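Local coordinates for putative membrane protein (Yersinia pestis CO92, PDB 5TF3), which is of unknown function but belongs to the DUF1198 family and folds as a compact, all-alpha single-chain domain, at residues Met31-Thr36 / Phe101-Leu106; Ala54-Phe59 / Gln84-Leu89; His62-Asn67 / Phe109-Phe114. All coordinates share one frame; numbering follows the deposited sequence.

Overall arrangement
The three contacts lie within the all-alpha DUF1198 fold and join different parts of it; all three are packing contacts between helices and loops. Interactions 2 and 3 share helix 48-65, with centres about 14 Å apart. They meet at Phe-114, whose CE2 lies 4.2 Å from Phe-59 CE1 and is also touched by Leu-89. Interaction 1 lies nearer the periphery, its centre about 15 Å from that of interaction 3 and about 19 Å from that of interaction 2. Ile-65 provides its main link to helix 48-65: its CD1 is 3.5 Å from Phe-101 CD2, and Leu-104 and Leu-106 pack on it too. Phe-101 also touches Leu-57.

Interaction 1. Residues Met31-Thr36 / Phe101-Leu106; sequences MGPRQT and FAELDL
Met-31, present as selenomethionine, sets CG anti to its carbonyl carbon and then runs straight (chi2 179°), so that the chain crosses Phe-101 obliquely. Phe-101 also has CG anti to its carbonyl carbon; its CB leaves the backbone away from the 31-36 segment, yet the ring brings its CE1-CZ side back to Met-31. Glu-103 likewise starts with CG beside its own N and extends (chi2 -174°), carrying the carboxylate to Gly-32. In the apolar half, Met-31 CG touches Phe-101 CE1 at 3.6 Å, and the terminal methyl CE of Met-31 reaches Phe-101 CZ at 3.8 Å. Met-31 SE lies 5.4 Å from the centroid of the Phe-101 ring, 35° off its normal, an oblique Met-aromatic contact. Tyr-100 of helix 91-100 and Ile-65 of helix 48-65 continue this packing beyond Met-31 and Phe-101 respectively.

The polar half lies at the start of helix 33-45, where Gly-32 is the N-cap residue. Glu-103 OE1 rests 3.3 Å from Gly-32 CA, a close approach made where there is no side chain, and OE2 lies 3.9 Å from Pro-33 CD. A single water bridges the two backbones, accepting from Gly-32 N at 3.0 Å and from Glu-103 N at 3.1 Å. Gly-32 O is gripped twice from the first helical turn, by Thr-36 N and by Thr-36 OG1, the hydroxyl at 2.7 Å and above the carbonyl plane. The 102-104 segment is a short 3-10 turn that presents Glu-103 N to the water. A carboxylate beside the first turn of a helix would probably interact favourably with the helix dipole, which may help keep Glu-103 ionised although it forms no direct bond to Gly-32.

Interaction 2. Residues Ala54-Phe59 / Gln84-Leu89; sequences AAYLVF and QISPIL
One hydrogen bond joins the helix to the loop: Tyr-56 OH donates to Ser-86 O at 2.6 Å. The hydroxyl lies in the carbonyl plane on a lone pair, with a C=O...O angle of 131°, and the acceptor sits at the edge of the phenol ring, near its plane. Tyr-56 reaches it with CG anti to its own carbonyl carbon (chi1 -70°), the ring projecting from helix 48-65 straight at the loop. A second carbonyl, Ile-88 O, comes within 3.5 Å of Tyr-56 CE1.

The loop is shaped by a Schellman motif and an ST turn. Gln-84, with positive phi, is the C-prime residue of the Schellman motif closing helix 70-82, in which Ile-85 N bonds back to Leu-80 O. Ser-86 follows with the ST turn, its OG accepting from Ile-88 N at 3.1 Å. These turns bend the chain across Tyr-56 on its way to helix 91-100.

Apolar contacts flank the phenol. Ile-85 meets Tyr-56 tip to tip, its CG2 branch 3.5 Å from Tyr-56 CZ, while its other branch ends at CD1, 3.6 Å from Ala-55 CB. Leu-89, with CG anti to its backbone N, slides past Tyr-56 in the opposite direction: its CD1 lies 4.0 Å from Tyr-56 CD1, and its CD2 lies 4.3 Å from Phe-59 CE1. Beyond the two segments, His-93 stacks on the Tyr-56 ring, and Arg-115 and Asn-119 of helix 108-122 both donate to Leu-89 O.

Interaction 3. Residues His62-Asn67 / Phe109-Phe114; sequences HTFIKN and FELAQF
Glu-110 contributes mainly backbone to this helix-helix contact: its carbonyl O lies 3.5 Å from Phe-64 CE1, while its CB comes near Phe-64 CZ. Phe-64, with CG anti to its backbone N (chi1 178°), points its ring at this turn of helix 108-122. Leu-111 follows, laying CD1 over one face of the Phe-64 ring in a CH-pi contact, 3.8 Å from its centroid and displaced toward Phe-64 CD2. Phe-114, one turn after Glu-110, runs past Phe-64 in the opposite direction. Its CB packs 3.5 Å from Phe-64 CD1, and Phe-64 CB in return sits over the centre of the Phe-114 ring, 3.8 Å from its centroid. The two ring planes meet obliquely at 53°. The far tip, Phe-114 CZ, lies 3.3 Å from Thr-63 OG1, a hydroxyl hydrogen-bonded to Phe-59 O within its own helix. The packing thus joins the C-terminal end of helix 48-65, widened here by a pi-type turn, to helix 108-122; Val-73 of helix 70-82 touches Thr-63 and Phe-114, and Thr-94 and Leu-98 of helix 91-100 touch Leu-111.

Interaction 1. Residues Met31-Thr36 / Phe101-Leu106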
HETATM    1  N   MSE A  31      -5.050  -9.114  -6.856  1.00 49.34           N
HETATM    2  CA  MSE A  31      -4.607 -10.134  -5.925  1.00 44.69           C
HETATM    3  C   MSE A  31      -5.303 -11.432  -6.299  1.00 45.65           C
HETATM    4  O   MSE A  31      -6.426 -11.411  -6.791  1.00 48.51           O
HETATM    5  CB  MSE A  31      -4.935  -9.766  -4.484  1.00 44.73           C
HETATM    6  CG  MSE A  31      -4.187  -8.581  -3.937  1.00 41.44           C
HETATM    7 SE   MSE A  31      -4.780  -8.301  -2.131  0.57 38.33          SE
HETATM    8  CE  MSE A  31      -3.827  -6.647  -1.722  1.00 38.59           C
ATOM      9  N   GLY A  32      -4.650 -12.564  -6.067  1.00 41.07           N
ATOM     10  CA  GLY A  32      -5.304 -13.838  -6.272  1.00 46.19           C
ATOM     11  C   GLY A  32      -6.417 -14.068  -5.268  1.00 42.54           C
ATOM     12  O   GLY A  32      -6.538 -13.355  -4.268  1.00 37.85           O
ATOM     13  N   PRO A  33      -7.256 -15.079  -5.514  1.00 46.10           N
ATOM     14  CA  PRO A  33      -8.428 -15.273  -4.636  1.00 45.28           C
ATOM     15  C   PRO A  33      -8.061 -15.537  -3.182  1.00 44.83           C
ATOM     16  O   PRO A  33      -8.603 -14.881  -2.286  1.00 40.19           O
ATOM     17  CB  PRO A  33      -9.154 -16.465  -5.276  1.00 51.95           C
ATOM     18  CG  PRO A  33      -8.589 -16.581  -6.656  1.00 54.29           C
ATOM     19  CD  PRO A  33      -7.188 -16.073  -6.591  1.00 48.13           C
ATOM     20  N   ARG A  34      -7.139 -16.468  -2.914  1.00 44.88           N
ATOM     21  CA  ARG A  34      -6.762 -16.724  -1.525  1.00 44.29           C
ATOM     22  C   ARG A  34      -6.106 -15.498  -0.894  1.00 42.63           C
ATOM     23  O   ARG A  34      -6.432 -15.116   0.239  1.00 41.58           O
ATOM     24  CB  ARG A  34      -5.837 -17.934  -1.438  1.00 47.89           C
ATOM     25  CG  ARG A  34      -5.438 -18.234  -0.011  1.00 55.20           C
ATOM     26  CD  ARG A  34      -4.944 -19.652   0.178  1.00 61.48           C
ATOM     27  NE  ARG A  34      -3.627 -19.904  -0.400  1.00 63.16           N
ATOM     28  CZ  ARG A  34      -3.364 -20.895  -1.250  1.00 66.54           C
ATOM     29  NH1 ARG A  34      -4.329 -21.729  -1.629  1.00 64.70           N
ATOM     30  NH2 ARG A  34      -2.133 -21.060  -1.710  1.00 67.29           N
ATOM     31  N   GLN A  35      -5.185 -14.860  -1.624  1.00 40.76           N
ATOM     32  CA  GLN A  35      -4.545 -13.639  -1.134  1.00 40.20           C
ATOM     33  C   GLN A  35      -5.572 -12.553  -0.821  1.00 38.41           C
ATOM     34  O   GLN A  35      -5.453 -11.842   0.192  1.00 36.82           O
ATOM     35  CB  GLN A  35      -3.527 -13.134  -2.164  1.00 38.77           C
ATOM     36  CG  GLN A  35      -2.346 -14.074  -2.442  1.00 48.16           C
ATOM     37  CD  GLN A  35      -2.640 -15.150  -3.487  1.00 55.48           C
ATOM     38  OE1 GLN A  35      -3.764 -15.265  -3.984  1.00 52.10           O
ATOM     39  NE2 GLN A  35      -1.625 -15.948  -3.820  1.00 60.00           N
ATOM     40  N   THR A  36      -6.571 -12.379  -1.692  1.00 42.43           N
ATOM     41  CA  THR A  36      -7.610 -11.381  -1.426  1.00 42.35           C
ATOM     42  C   THR A  36      -8.353 -11.711  -0.139  1.00 39.52           C
ATOM     43  O   THR A  36      -8.562 -10.839   0.712  1.00 37.32           O
ATOM     44  CB  THR A  36      -8.593 -11.301  -2.600  1.00 46.19           C
ATOM     45  OG1 THR A  36      -7.871 -11.106  -3.821  1.00 44.04           O
ATOM     46  CG2 THR A  36      -9.571 -10.138  -2.410  1.00 44.71           C
ATOM     47  N   PHE A 101       0.645 -10.036  -4.035  1.00 51.85           N
ATOM     48  CA  PHE A 101       0.677  -9.936  -5.491  1.00 56.99           C
ATOM     49  C   PHE A 101       1.535 -11.036  -6.129  1.00 58.23           C
ATOM     50  O   PHE A 101       2.078 -10.856  -7.221  1.00 56.19           O
ATOM     51  CB  PHE A 101       1.152  -8.542  -5.903  1.00 51.12           C
ATOM     52  CG  PHE A 101       0.330  -7.431  -5.301  1.00 47.31           C
ATOM     53  CD1 PHE A 101      -0.986  -7.231  -5.702  1.00 47.44           C
ATOM     54  CD2 PHE A 101       0.855  -6.611  -4.312  1.00 45.63           C
ATOM     55  CE1 PHE A 101      -1.759  -6.222  -5.144  1.00 47.77           C
ATOM     56  CE2 PHE A 101       0.098  -5.600  -3.749  1.00 46.80           C
ATOM     57  CZ  PHE A 101      -1.211  -5.401  -4.165  1.00 45.70           C
ATOM     58  N   ALA A 102       1.618 -12.195  -5.476  1.00 64.18           N
ATOM     59  CA  ALA A 102       2.497 -13.270  -5.947  1.00 68.98           C
ATOM     60  C   ALA A 102       2.172 -13.692  -7.377  1.00 70.33           C
ATOM     61  O   ALA A 102       3.080 -13.973  -8.167  1.00 70.77           O
ATOM     62  CB  ALA A 102       2.401 -14.464  -5.005  1.00 62.51           C
ATOM     63  N   GLU A 103       0.888 -13.724  -7.736  1.00 59.36           N
ATOM     64  CA  GLU A 103       0.493 -14.143  -9.078  1.00 68.19           C
ATOM     65  C   GLU A 103       0.991 -13.201 -10.169  1.00 69.10           C
ATOM     66  O   GLU A 103       1.018 -13.591 -11.343  1.00 72.46           O
ATOM     67  CB  GLU A 103      -1.029 -14.264  -9.157  1.00 69.17           C
ATOM     68  CG  GLU A 103      -1.604 -15.350  -8.261  1.00 74.53           C
ATOM     69  CD  GLU A 103      -3.102 -15.533  -8.464  1.00 85.20           C
ATOM     70  OE1 GLU A 103      -3.742 -14.609  -9.024  1.00 86.78           O
ATOM     71  OE2 GLU A 103      -3.636 -16.599  -8.067  1.00 86.61           O
ATOM     72  N   LEU A 104       1.366 -11.968  -9.814  1.00 58.29           N
ATOM     73  CA  LEU A 104       1.934 -11.019 -10.763  1.00 59.02           C
ATOM     74  C   LEU A 104       3.398 -11.287 -11.061  1.00 60.90           C
ATOM     75  O   LEU A 104       3.936 -10.684 -11.996  1.00 66.90           O
ATOM     76  CB  LEU A 104       1.793  -9.588 -10.236  1.00 50.58           C
ATOM     77  CG  LEU A 104       0.365  -9.165  -9.925  1.00 48.92           C
ATOM     78  CD1 LEU A 104       0.310  -7.678  -9.566  1.00 50.91           C
ATOM     79  CD2 LEU A 104      -0.481  -9.452 -11.130  1.00 51.49           C
ATOM     80  N   ASP A 105       4.056 -12.139 -10.272  1.00 59.86           N
ATOM     81  CA  ASP A 105       5.441 -12.543 -10.525  1.00 71.78           C
ATOM     82  C   ASP A 105       6.383 -11.343 -10.413  1.00 69.82           C
ATOM     83  O   ASP A 105       7.211 -11.091 -11.289  1.00 69.27           O
ATOM     84  CB  ASP A 105       5.570 -13.219 -11.894  1.00 80.43           C
ATOM     85  CG  ASP A 105       6.423 -14.472 -11.860  1.00 95.76           C
ATOM     86  OD1 ASP A 105       7.494 -14.455 -11.215  1.00 96.05           O
ATOM     87  OD2 ASP A 105       6.015 -15.476 -12.486  1.00102.21           O
ATOM     88  N   LEU A 106       6.237 -10.590  -9.325  1.00 65.86           N
ATOM     89  CA  LEU A 106       7.000  -9.362  -9.163  1.00 59.43           C
ATOM     90  C   LEU A 106       8.490  -9.654  -9.009  1.00 57.40           C
ATOM     91  O   LEU A 106       8.901 -10.685  -8.473  1.00 62.14           O
ATOM     92  CB  LEU A 106       6.510  -8.575  -7.949  1.00 51.73           C
ATOM     93  CG  LEU A 106       5.061  -8.092  -7.954  1.00 52.12           C
ATOM     94  CD1 LEU A 106       4.767  -7.405  -6.636  1.00 52.31           C
ATOM     95  CD2 LEU A 106       4.789  -7.168  -9.133  1.00 47.45           C
TER
HETATM   96  O   HOH W   1      -1.642 -12.542  -6.394  1.00 42.19           O

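Interaction 2. Residues Ala54-Phe59 / Gln84-Leu89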
ATOM      1  N   ALA A  54      -2.095  -1.709   5.556  1.00 42.95           N
ATOM      2  CA  ALA A  54      -2.734  -1.834   4.252  1.00 36.95           C
ATOM      3  C   ALA A  54      -2.539  -0.580   3.412  1.00 34.51           C
ATOM      4  O   ALA A  54      -2.522  -0.657   2.179  1.00 41.55           O
ATOM      5  CB  ALA A  54      -4.221  -2.135   4.433  1.00 37.00           C
ATOM      6  N   ALA A  55      -2.383   0.577   4.055  1.00 36.07           N
ATOM      7  CA  ALA A  55      -2.116   1.804   3.312  1.00 33.82           C
ATOM      8  C   ALA A  55      -0.826   1.688   2.516  1.00 32.81           C
ATOM      9  O   ALA A  55      -0.732   2.189   1.393  1.00 32.37           O
ATOM     10  CB  ALA A  55      -2.048   2.997   4.260  1.00 34.46           C
ATOM     11  N   TYR A  56       0.171   0.996   3.064  1.00 32.52           N
ATOM     12  CA  TYR A  56       1.420   0.841   2.331  1.00 31.67           C
ATOM     13  C   TYR A  56       1.280  -0.102   1.143  1.00 28.50           C
ATOM     14  O   TYR A  56       2.022   0.036   0.165  1.00 31.24           O
ATOM     15  CB  TYR A  56       2.518   0.354   3.279  1.00 35.76           C
ATOM     16  CG  TYR A  56       2.941   1.411   4.268  1.00 33.37           C
ATOM     17  CD1 TYR A  56       3.772   2.459   3.886  1.00 35.23           C
ATOM     18  CD2 TYR A  56       2.509   1.364   5.583  1.00 35.12           C
ATOM     19  CE1 TYR A  56       4.168   3.431   4.802  1.00 35.48           C
ATOM     20  CE2 TYR A  56       2.897   2.321   6.498  1.00 40.12           C
ATOM     21  CZ  TYR A  56       3.724   3.351   6.105  1.00 40.15           C
ATOM     22  OH  TYR A  56       4.098   4.295   7.028  1.00 43.86           O
ATOM     23  N   LEU A  57       0.363  -1.078   1.206  1.00 30.13           N
ATOM     24  CA  LEU A  57       0.118  -1.926   0.038  1.00 33.23           C
ATOM     25  C   LEU A  57      -0.557  -1.139  -1.076  1.00 34.07           C
ATOM     26  O   LEU A  57      -0.259  -1.346  -2.260  1.00 34.85           O
ATOM     27  CB  LEU A  57      -0.748  -3.136   0.406  1.00 33.26           C
ATOM     28  CG  LEU A  57      -0.060  -4.314   1.088  1.00 44.42           C
ATOM     29  CD1 LEU A  57      -1.085  -5.379   1.351  1.00 44.18           C
ATOM     30  CD2 LEU A  57       1.053  -4.853   0.227  1.00 39.56           C
ATOM     31  N   VAL A  58      -1.509  -0.276  -0.712  1.00 31.47           N
ATOM     32  CA  VAL A  58      -2.113   0.650  -1.672  1.00 29.76           C
ATOM     33  C   VAL A  58      -1.034   1.482  -2.358  1.00 27.47           C
ATOM     34  O   VAL A  58      -1.001   1.603  -3.590  1.00 24.02           O
ATOM     35  CB  VAL A  58      -3.149   1.538  -0.958  1.00 27.58           C
ATOM     36  CG1 VAL A  58      -3.705   2.604  -1.895  1.00 27.40           C
ATOM     37  CG2 VAL A  58      -4.291   0.669  -0.415  1.00 28.09           C
ATOM     38  N   PHE A  59      -0.127   2.061  -1.572  1.00 27.62           N
ATOM     39  CA  PHE A  59       0.976   2.836  -2.138  1.00 24.43           C
ATOM     40  C   PHE A  59       1.808   1.996  -3.108  1.00 26.97           C
ATOM     41  O   PHE A  59       2.047   2.401  -4.248  1.00 28.40           O
ATOM     42  CB  PHE A  59       1.849   3.378  -0.997  1.00 26.38           C
ATOM     43  CG  PHE A  59       3.110   4.064  -1.450  1.00 28.43           C
ATOM     44  CD1 PHE A  59       4.289   3.343  -1.631  1.00 30.36           C
ATOM     45  CD2 PHE A  59       3.128   5.437  -1.661  1.00 28.75           C
ATOM     46  CE1 PHE A  59       5.451   3.967  -2.055  1.00 30.25           C
ATOM     47  CE2 PHE A  59       4.287   6.079  -2.070  1.00 26.12           C
ATOM     48  CZ  PHE A  59       5.461   5.337  -2.272  1.00 27.40           C
ATOM     49  N   GLN A  84      -1.481  11.193   7.887  1.00 39.63           N
ATOM     50  CA  GLN A  84      -0.648  11.088   9.089  1.00 46.90           C
ATOM     51  C   GLN A  84       0.030   9.731   9.174  1.00 46.14           C
ATOM     52  O   GLN A  84       0.211   9.179  10.261  1.00 50.39           O
ATOM     53  CB  GLN A  84      -1.453  11.346  10.366  1.00 52.20           C
ATOM     54  CG  GLN A  84      -2.368  12.546  10.285  1.00 59.12           C
ATOM     55  CD  GLN A  84      -1.598  13.841  10.214  1.00 67.37           C
ATOM     56  OE1 GLN A  84      -1.018  14.289  11.207  1.00 76.92           O
ATOM     57  NE2 GLN A  84      -1.577  14.449   9.035  1.00 64.67           N
ATOM     58  N   ILE A  85       0.369   9.172   8.020  1.00 44.46           N
ATOM     59  CA  ILE A  85       1.089   7.911   7.916  1.00 46.66           C
ATOM     60  C   ILE A  85       2.509   8.227   7.463  1.00 44.69           C
ATOM     61  O   ILE A  85       2.701   9.005   6.520  1.00 41.94           O
ATOM     62  CB  ILE A  85       0.385   6.961   6.934  1.00 45.38           C
ATOM     63  CG1 ILE A  85      -0.956   6.520   7.519  1.00 51.49           C
ATOM     64  CG2 ILE A  85       1.244   5.751   6.639  1.00 43.13           C
ATOM     65  CD1 ILE A  85      -1.754   5.725   6.569  1.00 50.06           C
ATOM     66  N   SER A  86       3.494   7.643   8.134  1.00 46.12           N
ATOM     67  CA  SER A  86       4.884   7.910   7.779  1.00 44.77           C
ATOM     68  C   SER A  86       5.118   7.583   6.306  1.00 40.21           C
ATOM     69  O   SER A  86       4.725   6.503   5.847  1.00 42.09           O
ATOM     70  CB  SER A  86       5.843   7.090   8.637  1.00 42.36           C
ATOM     71  OG  SER A  86       7.155   7.186   8.108  1.00 44.49           O
ATOM     72  N   PRO A  87       5.736   8.478   5.535  1.00 35.26           N
ATOM     73  CA  PRO A  87       6.061   8.152   4.144  1.00 34.92           C
ATOM     74  C   PRO A  87       7.269   7.235   4.004  1.00 38.04           C
ATOM     75  O   PRO A  87       7.642   6.894   2.878  1.00 40.23           O
ATOM     76  CB  PRO A  87       6.350   9.534   3.532  1.00 31.28           C
ATOM     77  CG  PRO A  87       6.915  10.314   4.678  1.00 32.49           C
ATOM     78  CD  PRO A  87       6.234   9.809   5.927  1.00 36.46           C
ATOM     79  N   ILE A  88       7.901   6.827   5.105  1.00 37.63           N
ATOM     80  CA  ILE A  88       9.033   5.914   5.007  1.00 41.26           C
ATOM     81  C   ILE A  88       8.522   4.523   4.664  1.00 42.01           C
ATOM     82  O   ILE A  88       7.599   4.002   5.302  1.00 50.20           O
ATOM     83  CB  ILE A  88       9.845   5.913   6.309  1.00 44.88           C
ATOM     84  CG1 ILE A  88      10.467   7.287   6.559  1.00 46.52           C
ATOM     85  CG2 ILE A  88      10.946   4.858   6.253  1.00 48.34           C
ATOM     86  CD1 ILE A  88      11.271   7.344   7.836  1.00 50.32           C
ATOM     87  N   LEU A  89       9.096   3.924   3.631  1.00 40.55           N
ATOM     88  CA  LEU A  89       8.693   2.602   3.173  1.00 41.36           C
ATOM     89  C   LEU A  89       9.704   1.584   3.689  1.00 52.64           C
ATOM     90  O   LEU A  89      10.913   1.733   3.471  1.00 45.42           O
ATOM     91  CB  LEU A  89       8.595   2.565   1.645  1.00 39.66           C
ATOM     92  CG  LEU A  89       8.052   1.277   1.035  1.00 41.62           C
ATOM     93  CD1 LEU A  89       6.570   1.132   1.329  1.00 39.44           C
ATOM     94  CD2 LEU A  89       8.333   1.193  -0.459  1.00 39.45           C
TER

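Interaction 3. Residues His62-Asn67 / Phe109-Phe114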
ATOM      1  N   HIS A  62      -0.116   1.207  -6.440  1.00 24.74           N
ATOM      2  CA  HIS A  62      -0.295   2.303  -7.386  1.00 25.31           C
ATOM      3  C   HIS A  62       1.026   2.899  -7.863  1.00 27.09           C
ATOM      4  O   HIS A  62       1.042   3.552  -8.911  1.00 28.21           O
ATOM      5  CB  HIS A  62      -1.209   3.375  -6.777  1.00 24.62           C
ATOM      6  CG  HIS A  62      -2.629   2.921  -6.693  1.00 29.39           C
ATOM      7  ND1 HIS A  62      -3.431   2.796  -7.808  1.00 30.47           N
ATOM      8  CD2 HIS A  62      -3.356   2.452  -5.652  1.00 28.49           C
ATOM      9  CE1 HIS A  62      -4.612   2.328  -7.447  1.00 30.00           C
ATOM     10  NE2 HIS A  62      -4.591   2.102  -6.145  1.00 28.85           N
ATOM     11  N   THR A  63       2.142   2.655  -7.165  1.00 25.77           N
ATOM     12  CA  THR A  63       3.412   3.182  -7.649  1.00 27.07           C
ATOM     13  C   THR A  63       4.235   2.084  -8.321  1.00 33.81           C
ATOM     14  O   THR A  63       4.212   1.976  -9.549  1.00 33.55           O
ATOM     15  CB  THR A  63       4.195   3.856  -6.518  1.00 28.77           C
ATOM     16  OG1 THR A  63       4.484   2.915  -5.476  1.00 29.40           O
ATOM     17  CG2 THR A  63       3.386   5.064  -5.935  1.00 22.64           C
ATOM     18  N   PHE A  64       4.963   1.264  -7.549  1.00 28.09           N
ATOM     19  CA  PHE A  64       5.831   0.253  -8.160  1.00 30.30           C
ATOM     20  C   PHE A  64       5.086  -0.625  -9.164  1.00 36.56           C
ATOM     21  O   PHE A  64       5.589  -0.903 -10.259  1.00 42.87           O
ATOM     22  CB  PHE A  64       6.464  -0.638  -7.092  1.00 30.83           C
ATOM     23  CG  PHE A  64       7.335  -1.738  -7.670  1.00 39.68           C
ATOM     24  CD1 PHE A  64       8.600  -1.446  -8.169  1.00 36.99           C
ATOM     25  CD2 PHE A  64       6.885  -3.053  -7.718  1.00 44.93           C
ATOM     26  CE1 PHE A  64       9.408  -2.451  -8.696  1.00 41.62           C
ATOM     27  CE2 PHE A  64       7.684  -4.074  -8.245  1.00 43.16           C
ATOM     28  CZ  PHE A  64       8.940  -3.774  -8.740  1.00 46.38           C
ATOM     29  N   ILE A  65       3.895  -1.093  -8.806  1.00 33.04           N
ATOM     30  CA  ILE A  65       3.264  -2.093  -9.660  1.00 36.03           C
ATOM     31  C   ILE A  65       2.665  -1.454 -10.914  1.00 38.11           C
ATOM     32  O   ILE A  65       2.870  -1.952 -12.023  1.00 41.84           O
ATOM     33  CB  ILE A  65       2.232  -2.908  -8.856  1.00 37.35           C
ATOM     34  CG1 ILE A  65       2.959  -3.674  -7.740  1.00 33.20           C
ATOM     35  CG2 ILE A  65       1.462  -3.866  -9.777  1.00 36.28           C
ATOM     36  CD1 ILE A  65       2.114  -4.680  -6.948  1.00 36.41           C
ATOM     37  N   LYS A  66       1.967  -0.324 -10.779  1.00 34.97           N
ATOM     38  CA  LYS A  66       1.222   0.273 -11.891  1.00 39.48           C
ATOM     39  C   LYS A  66       1.901   1.477 -12.546  1.00 38.94           C
ATOM     40  O   LYS A  66       1.733   1.675 -13.753  1.00 41.87           O
ATOM     41  CB  LYS A  66      -0.176   0.718 -11.430  1.00 37.39           C
ATOM     42  CG  LYS A  66      -0.985  -0.385 -10.773  1.00 40.75           C
ATOM     43  CD  LYS A  66      -1.120  -1.589 -11.673  1.00 43.66           C
ATOM     44  CE  LYS A  66      -2.180  -1.359 -12.736  1.00 47.15           C
ATOM     45  NZ  LYS A  66      -2.299  -2.566 -13.603  1.00 50.59           N
ATOM     46  N   ASN A  67       2.645   2.303 -11.796  1.00 37.43           N
ATOM     47  CA  ASN A  67       3.174   3.542 -12.366  1.00 33.18           C
ATOM     48  C   ASN A  67       4.215   4.169 -11.445  1.00 35.77           C
ATOM     49  O   ASN A  67       3.873   4.984 -10.577  1.00 34.01           O
ATOM     50  CB  ASN A  67       2.025   4.525 -12.627  1.00 36.27           C
ATOM     51  CG  ASN A  67       2.493   5.839 -13.228  1.00 42.34           C
ATOM     52  OD1 ASN A  67       3.666   6.010 -13.555  1.00 42.44           O
ATOM     53  ND2 ASN A  67       1.563   6.779 -13.375  1.00 43.54           N
ATOM     54  N   PHE A 109      14.129  -8.111  -6.686  1.00 44.54           N
ATOM     55  CA  PHE A 109      15.270  -7.204  -6.714  1.00 41.36           C
ATOM     56  C   PHE A 109      14.819  -5.806  -7.100  1.00 39.99           C
ATOM     57  O   PHE A 109      15.146  -4.823  -6.419  1.00 36.29           O
ATOM     58  CB  PHE A 109      16.324  -7.727  -7.690  1.00 35.05           C
ATOM     59  CG  PHE A 109      17.531  -6.846  -7.811  1.00 37.88           C
ATOM     60  CD1 PHE A 109      18.588  -6.973  -6.924  1.00 35.33           C
ATOM     61  CD2 PHE A 109      17.617  -5.904  -8.819  1.00 35.35           C
ATOM     62  CE1 PHE A 109      19.722  -6.163  -7.044  1.00 38.90           C
ATOM     63  CE2 PHE A 109      18.739  -5.091  -8.945  1.00 37.05           C
ATOM     64  CZ  PHE A 109      19.801  -5.227  -8.050  1.00 38.11           C
ATOM     65  N   GLU A 110      14.035  -5.703  -8.177  1.00 42.00           N
ATOM     66  CA  GLU A 110      13.545  -4.397  -8.612  1.00 44.24           C
ATOM     67  C   GLU A 110      12.669  -3.740  -7.550  1.00 41.16           C
ATOM     68  O   GLU A 110      12.702  -2.513  -7.375  1.00 40.69           O
ATOM     69  CB  GLU A 110      12.788  -4.533  -9.928  1.00 41.69           C
ATOM     70  CG  GLU A 110      13.708  -4.568 -11.149  1.00 48.29           C
ATOM     71  CD  GLU A 110      14.582  -3.316 -11.284  1.00 57.27           C
ATOM     72  OE1 GLU A 110      14.040  -2.185 -11.362  1.00 58.15           O
ATOM     73  OE2 GLU A 110      15.824  -3.463 -11.318  1.00 57.99           O
ATOM     74  N   LEU A 111      11.886  -4.537  -6.826  1.00 40.53           N
ATOM     75  CA  LEU A 111      11.053  -3.970  -5.768  1.00 40.43           C
ATOM     76  C   LEU A 111      11.902  -3.441  -4.621  1.00 37.02           C
ATOM     77  O   LEU A 111      11.581  -2.403  -4.033  1.00 39.71           O
ATOM     78  CB  LEU A 111      10.067  -5.015  -5.254  1.00 37.91           C
ATOM     79  CG  LEU A 111       9.118  -4.599  -4.126  1.00 47.28           C
ATOM     80  CD1 LEU A 111       8.301  -3.363  -4.488  1.00 44.71           C
ATOM     81  CD2 LEU A 111       8.191  -5.758  -3.794  1.00 45.40           C
ATOM     82  N   ALA A 112      12.967  -4.163  -4.268  1.00 32.98           N
ATOM     83  CA  ALA A 112      13.893  -3.687  -3.246  1.00 37.14           C
ATOM     84  C   ALA A 112      14.611  -2.421  -3.690  1.00 34.03           C
ATOM     85  O   ALA A 112      14.814  -1.505  -2.883  1.00 35.10           O
ATOM     86  CB  ALA A 112      14.918  -4.778  -2.909  1.00 39.81           C
ATOM     87  N   GLN A 113      15.045  -2.363  -4.955  1.00 36.80           N
ATOM     88  CA  GLN A 113      15.688  -1.139  -5.437  1.00 36.15           C
ATOM     89  C   GLN A 113      14.685   0.004  -5.532  1.00 35.13           C
ATOM     90  O   GLN A 113      15.057   1.163  -5.331  1.00 34.28           O
ATOM     91  CB  GLN A 113      16.360  -1.365  -6.796  1.00 33.74           C
ATOM     92  CG  GLN A 113      17.541  -2.363  -6.779  1.00 37.86           C
ATOM     93  CD  GLN A 113      18.769  -1.786  -6.122  1.00 40.84           C
ATOM     94  OE1 GLN A 113      18.743  -0.668  -5.622  1.00 39.21           O
ATOM     95  NE2 GLN A 113      19.859  -2.543  -6.124  1.00 36.12           N
ATOM     96  N   PHE A 114      13.415  -0.293  -5.822  1.00 32.60           N
ATOM     97  CA  PHE A 114      12.407   0.766  -5.805  1.00 36.78           C
ATOM     98  C   PHE A 114      12.298   1.382  -4.415  1.00 38.23           C
ATOM     99  O   PHE A 114      12.291   2.611  -4.261  1.00 35.16           O
ATOM    100  CB  PHE A 114      11.053   0.224  -6.274  1.00 40.12           C
ATOM    101  CG  PHE A 114       9.904   1.164  -6.007  1.00 37.81           C
ATOM    102  CD1 PHE A 114       9.629   2.219  -6.883  1.00 35.09           C
ATOM    103  CD2 PHE A 114       9.123   1.022  -4.872  1.00 34.57           C
ATOM    104  CE1 PHE A 114       8.568   3.111  -6.630  1.00 39.43           C
ATOM    105  CE2 PHE A 114       8.067   1.915  -4.612  1.00 38.41           C
ATOM    106  CZ  PHE A 114       7.792   2.953  -5.493  1.00 36.11           C
TER